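Local coordinates for germination protein (Bacillus megaterium, PDB 6O59), which probably helps sense germinants as the A subunit of the spore germinant receptor GerK3, of which this chain is the N-terminal domain, at residues A[44-48]-A[49-53]; A[227-230]-A[231-235]. All coordinates share one frame; numbering follows the deposited sequence. Where two conformers were deposited one is given.

Contact 1 of 2, residues A[44-48]-A[49-53]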
loop_
_atom_site.group_PDB
_atom_site.type_symbol
_atom_site.label_atom_id
_atom_site.label_comp_id
_atom_site.label_asym_id
_atom_site.label_seq_id
_atom_site.Cartn_x
_atom_site.Cartn_y
_atom_site.Cartn_z
ATOM N N ILE A 44 5.130 -13.851 -2.264
ATOM C CA ILE A 44 3.741 -13.380 -2.205
ATOM C C ILE A 44 3.802 -11.866 -2.059
ATOM O O ILE A 44 4.467 -11.361 -1.142
ATOM C CB ILE A 44 2.831 -14.001 -1.109
ATOM C CG1 ILE A 44 3.243 -15.444 -0.749
ATOM C CG2 ILE A 44 1.348 -13.896 -1.528
ATOM C CD1 ILE A 44 2.504 -16.060 0.460
ATOM N N VAL A 45 3.148 -11.145 -2.972
ATOM C CA VAL A 45 3.110 -9.684 -2.930
ATOM C C VAL A 45 1.653 -9.264 -2.827
ATOM O O VAL A 45 0.853 -9.621 -3.698
ATOM C CB VAL A 45 3.834 -8.984 -4.125
ATOM C CG1 VAL A 45 3.852 -7.467 -3.940
ATOM C CG2 VAL A 45 5.255 -9.503 -4.312
ATOM N N TYR A 46 1.309 -8.493 -1.780
ATOM C CA TYR A 46 -0.049 -8.004 -1.568
ATOM C C TYR A 46 -0.073 -6.683 -0.778
ATOM O O TYR A 46 0.856 -6.407 -0.018
ATOM C CB TYR A 46 -0.899 -9.080 -0.851
ATOM C CG TYR A 46 -0.454 -9.415 0.556
ATOM C CD1 TYR A 46 0.556 -10.349 0.786
ATOM C CD2 TYR A 46 -1.061 -8.822 1.659
ATOM C CE1 TYR A 46 0.972 -10.657 2.081
ATOM C CE2 TYR A 46 -0.645 -9.111 2.957
ATOM C CZ TYR A 46 0.367 -10.035 3.165
ATOM O OH TYR A 46 0.755 -10.335 4.452
ATOM N N ILE A 47 -1.162 -5.893 -0.930
ATOM C CA ILE A 47 -1.387 -4.652 -0.169
ATOM C C ILE A 47 -2.158 -5.019 1.110
ATOM O O ILE A 47 -3.268 -5.559 1.044
ATOM C CB ILE A 47 -2.101 -3.496 -0.961
ATOM C CG1 ILE A 47 -1.330 -3.074 -2.217
ATOM C CG2 ILE A 47 -2.351 -2.281 -0.076
ATOM C CD1 ILE A 47 -2.131 -2.247 -3.073
ATOM N N GLU A 48 -1.559 -4.690 2.259
ATOM C CA GLU A 48 -2.069 -4.879 3.603
ATOM C C GLU A 48 -3.484 -4.293 3.782
ATOM O O GLU A 48 -3.756 -3.147 3.382
ATOM C CB GLU A 48 -1.105 -4.170 4.578
ATOM C CG GLU A 48 -0.497 -5.019 5.679
ATOM C CD GLU A 48 0.660 -4.351 6.406
ATOM O OE1 GLU A 48 0.660 -3.101 6.526
ATOM O OE2 GLU A 48 1.572 -5.081 6.863
ATOM N N GLY A 49 -4.356 -5.097 4.385
ATOM C CA GLY A 49 -5.704 -4.708 4.777
ATOM C C GLY A 49 -6.789 -4.615 3.735
ATOM O O GLY A 49 -7.927 -4.302 4.091
ATOM N N ILE A 50 -6.473 -4.856 2.452
ATOM C CA ILE A 50 -7.495 -4.795 1.393
ATOM C C ILE A 50 -7.635 -6.186 0.756
ATOM O O ILE A 50 -8.087 -6.321 -0.386
ATOM C CB ILE A 50 -7.229 -3.668 0.337
ATOM C CG1 ILE A 50 -5.883 -3.852 -0.396
ATOM C CG2 ILE A 50 -7.353 -2.287 0.974
ATOM C CD1 ILE A 50 -5.882 -3.318 -1.731
ATOM N N VAL A 51 -7.273 -7.223 1.521
ATOM C CA VAL A 51 -7.303 -8.609 1.063
ATOM C C VAL A 51 -7.412 -9.616 2.250
ATOM O O VAL A 51 -6.866 -9.360 3.337
ATOM C CB VAL A 51 -6.032 -8.878 0.174
ATOM C CG1 VAL A 51 -4.719 -8.809 0.962
ATOM C CG2 VAL A 51 -6.154 -10.171 -0.633
ATOM N N ASP A 52 -8.118 -10.733 2.001
ATOM C CA ASP A 52 -8.293 -11.867 2.901
ATOM C C ASP A 52 -7.370 -12.960 2.362
ATOM O O ASP A 52 -7.753 -13.726 1.482
ATOM C CB ASP A 52 -9.775 -12.293 2.954
ATOM C CG ASP A 52 -10.749 -11.254 3.487
ATOM O OD1 ASP A 52 -10.464 -10.039 3.354
ATOM O OD2 ASP A 52 -11.807 -11.655 4.023
ATOM N N ASN A 53 -6.116 -12.961 2.832
ATOM C CA ASN A 53 -5.052 -13.833 2.361
ATOM C C ASN A 53 -4.688 -15.059 3.163
ATOM O O ASN A 53 -3.957 -15.895 2.618
ATOM C CB ASN A 53 -3.801 -12.970 2.387
ATOM C CG ASN A 53 -3.447 -12.545 1.046
ATOM O OD1 ASN A 53 -2.371 -12.021 0.795
ATOM N ND2 ASN A 53 -4.360 -12.809 0.145
#
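Tyr46 and Asn53 meet where the chain leaves strand 40-47 and doubles back past its own last residues. The tyrosine side chain leaves the strand on the side facing the loop, and chi1 of 65° places its CG between the backbone N and the carbonyl carbon. Over one face of that ring comes Asn53 OD1, nearest to CG at 3.2 Å and displaced toward the rim. The amide is tilted well out of parallel, with its plane 68° from the ring, and only OD1 of the amide lies close to the ring. Its other end is held by Ser110, whose OG is hydrogen-bonded to Asn53 ND2.

Val51 fills the next place along the loop. Its CG1 approaches the ring obliquely, 3.7 Å from Tyr46 CD2, and also lies near the carbonyl oxygen of Ile47. A third pair closes the turn itself: Ile50 bears its CG1 between backbone N and carbonyl carbon (chi1 60°), which brings Ile50 CG1 to 3.8 Å from Ile47 CB. Beyond this pair, helix 153-163 packs on both isoleucines, through Arg161 and, for Ile50, Ala158 as well.

The reversal rests on the backbone of Glu48 and Gly49, the second of which has the positive phi (77°) that glycine readily adopts. At its centre is a type II beta turn from Ile47 to Ile50, with glycine at the third position, which opens the connection from strand 40-47 to helix 54-62 at one sheet of this domain.

Contact 2 of 2, residues A[227-230]-A[231-235]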
loop_
_atom_site.group_PDB
_atom_site.type_symbol
_atom_site.label_atom_id
_atom_site.label_comp_id
_atom_site.label_asym_id
_atom_site.label_seq_id
_atom_site.Cartn_x
_atom_site.Cartn_y
_atom_site.Cartn_z
ATOM N N THR A 227 -4.854 31.063 18.067
ATOM C CA THR A 227 -3.444 31.112 17.684
ATOM C C THR A 227 -3.257 31.108 16.171
ATOM O O THR A 227 -4.127 30.635 15.434
ATOM C CB THR A 227 -2.686 29.902 18.277
ATOM O OG1 THR A 227 -3.339 28.680 17.906
ATOM C CG2 THR A 227 -2.547 29.978 19.788
ATOM N N VAL A 228 -2.094 31.592 15.711
ATOM C CA VAL A 228 -1.711 31.554 14.298
ATOM C C VAL A 228 -1.287 30.115 13.987
ATOM O O VAL A 228 -0.978 29.357 14.906
ATOM C CB VAL A 228 -0.615 32.585 13.902
ATOM C CG1 VAL A 228 -1.153 34.006 13.923
ATOM C CG2 VAL A 228 0.635 32.450 14.769
ATOM N N THR A 229 -1.283 29.741 12.710
ATOM C CA THR A 229 -0.926 28.391 12.309
ATOM C C THR A 229 0.250 28.447 11.329
ATOM O O THR A 229 0.122 29.009 10.239
ATOM C CB THR A 229 -2.158 27.654 11.726
ATOM O OG1 THR A 229 -3.285 27.818 12.593
ATOM C CG2 THR A 229 -1.896 26.173 11.467
ATOM N N PRO A 230 1.398 27.837 11.686
ATOM C CA PRO A 230 2.531 27.822 10.742
ATOM C C PRO A 230 2.263 26.873 9.567
ATOM O O PRO A 230 1.375 26.013 9.646
ATOM C CB PRO A 230 3.699 27.340 11.609
ATOM C CG PRO A 230 3.050 26.468 12.641
ATOM C CD PRO A 230 1.713 27.096 12.929
ATOM N N PHE A 231 3.032 27.038 8.482
ATOM C CA PHE A 231 2.931 26.211 7.290
ATOM C C PHE A 231 3.252 24.727 7.600
ATOM O O PHE A 231 4.263 24.431 8.241
ATOM C CB PHE A 231 3.868 26.743 6.175
ATOM C CG PHE A 231 3.995 25.818 4.983
ATOM C CD1 PHE A 231 4.987 24.844 4.941
ATOM C CD2 PHE A 231 3.081 25.880 3.932
ATOM C CE1 PHE A 231 5.074 23.960 3.862
ATOM C CE2 PHE A 231 3.165 24.991 2.858
ATOM C CZ PHE A 231 4.162 24.041 2.829
ATOM N N PRO A 232 2.446 23.779 7.085
ATOM C CA PRO A 232 1.211 23.972 6.318
ATOM C C PRO A 232 -0.027 23.918 7.212
ATOM O O PRO A 232 -0.054 23.172 8.193
ATOM C CB PRO A 232 1.253 22.798 5.332
ATOM C CG PRO A 232 1.994 21.679 6.097
ATOM C CD PRO A 232 2.730 22.340 7.263
ATOM N N THR A 233 -1.065 24.694 6.861
ATOM C CA THR A 233 -2.353 24.630 7.553
ATOM C C THR A 233 -2.936 23.276 7.242
ATOM O O THR A 233 -2.714 22.763 6.138
ATOM C CB THR A 233 -3.273 25.759 7.124
ATOM O OG1 THR A 233 -3.470 25.717 5.704
ATOM C CG2 THR A 233 -2.767 27.090 7.564
ATOM N N ILE A 234 -3.626 22.664 8.203
ATOM C CA ILE A 234 -4.159 21.318 7.973
ATOM C C ILE A 234 -5.689 21.311 8.114
ATOM O O ILE A 234 -6.271 22.106 8.876
ATOM C CB ILE A 234 -3.486 20.223 8.864
ATOM C CG1 ILE A 234 -3.650 20.523 10.371
ATOM C CG2 ILE A 234 -2.014 20.027 8.492
ATOM C CD1 ILE A 234 -3.259 19.381 11.339
ATOM N N TYR A 235 -6.327 20.403 7.357
ATOM C CA TYR A 235 -7.764 20.201 7.375
ATOM C C TYR A 235 -8.061 18.762 7.815
ATOM O O TYR A 235 -7.555 17.822 7.210
ATOM C CB TYR A 235 -8.358 20.530 6.003
ATOM C CG TYR A 235 -9.779 20.058 5.809
ATOM C CD1 TYR A 235 -10.841 20.685 6.456
ATOM C CD2 TYR A 235 -10.068 18.986 4.966
ATOM C CE1 TYR A 235 -12.152 20.240 6.290
ATOM C CE2 TYR A 235 -11.376 18.545 4.782
ATOM C CZ TYR A 235 -12.412 19.176 5.441
ATOM O OH TYR A 235 -13.693 18.735 5.262
#
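Thr229 and Thr233 face each other across a bend at the surface, a local contact in the loop that runs from helix 219-224 to strand 235-237. Their backbones come within 6.2 Å, measured between the CA atoms of Thr229 and Thr233, yet the side chains barely meet: one methyl touches another, with CG2 of Thr229 4.1 Å from CG2 of Thr233, and the two side chains lie at about a right angle. Thr233 has its OG1 between N and the carbonyl carbon (chi1 57°), which sends the hydroxyl toward Ala267 N for a weak hydrogen bond.

No hydrogen bond spans the bend. It is built round a cis peptide between Phe231 and Pro232, which probably helps to reverse the chain, with Pro230 just ahead of it. Phe231 carries its CG anti to its nitrogen (chi1 171°), and the ring thereby turns a face to the proline that follows: Pro232 CB lies 3.7 Å above the ring plane, over its centre. Both residues pack on Ile201 of helix 195-206; Phe231 also touches Glu200 and Arg204, and the buried Pro232 reaches Ala265 of strand 262-265. Residues on the bend also touch a crystal neighbour, so some of their detailed pose may owe something to the lattice.

Past the bend, backbone bonds of Thr233 to Ala267 and of Tyr235 to Ile264 bring the chain into line with the sheet. The arrangement is that of a cis-proline turn with an aromatic residue before the proline, here leading into the edge strand 235-237 of the second five-stranded antiparallel sheet.

Both contacts are local reversals of the chain beside a five-stranded antiparallel sheet, but each belongs to a different sheet, and their centres lie 36 Å apart with no touch between them. The two sheets share the strand order 1-2-4-5-3. Contact 1 is partly buried and leaves an inner strand; contact 2 lies at the surface and enters an outermost one. Their chemistry follows. At 44-53 an aromatic ring, an amide and branched aliphatic side chains pack round a glycine-containing turn, whereas at 227-235 the segments meet sparingly and a cis proline sets the course of the chain, Phe231 and Pro232 packing mainly on helix 195-206 and strand 262-265.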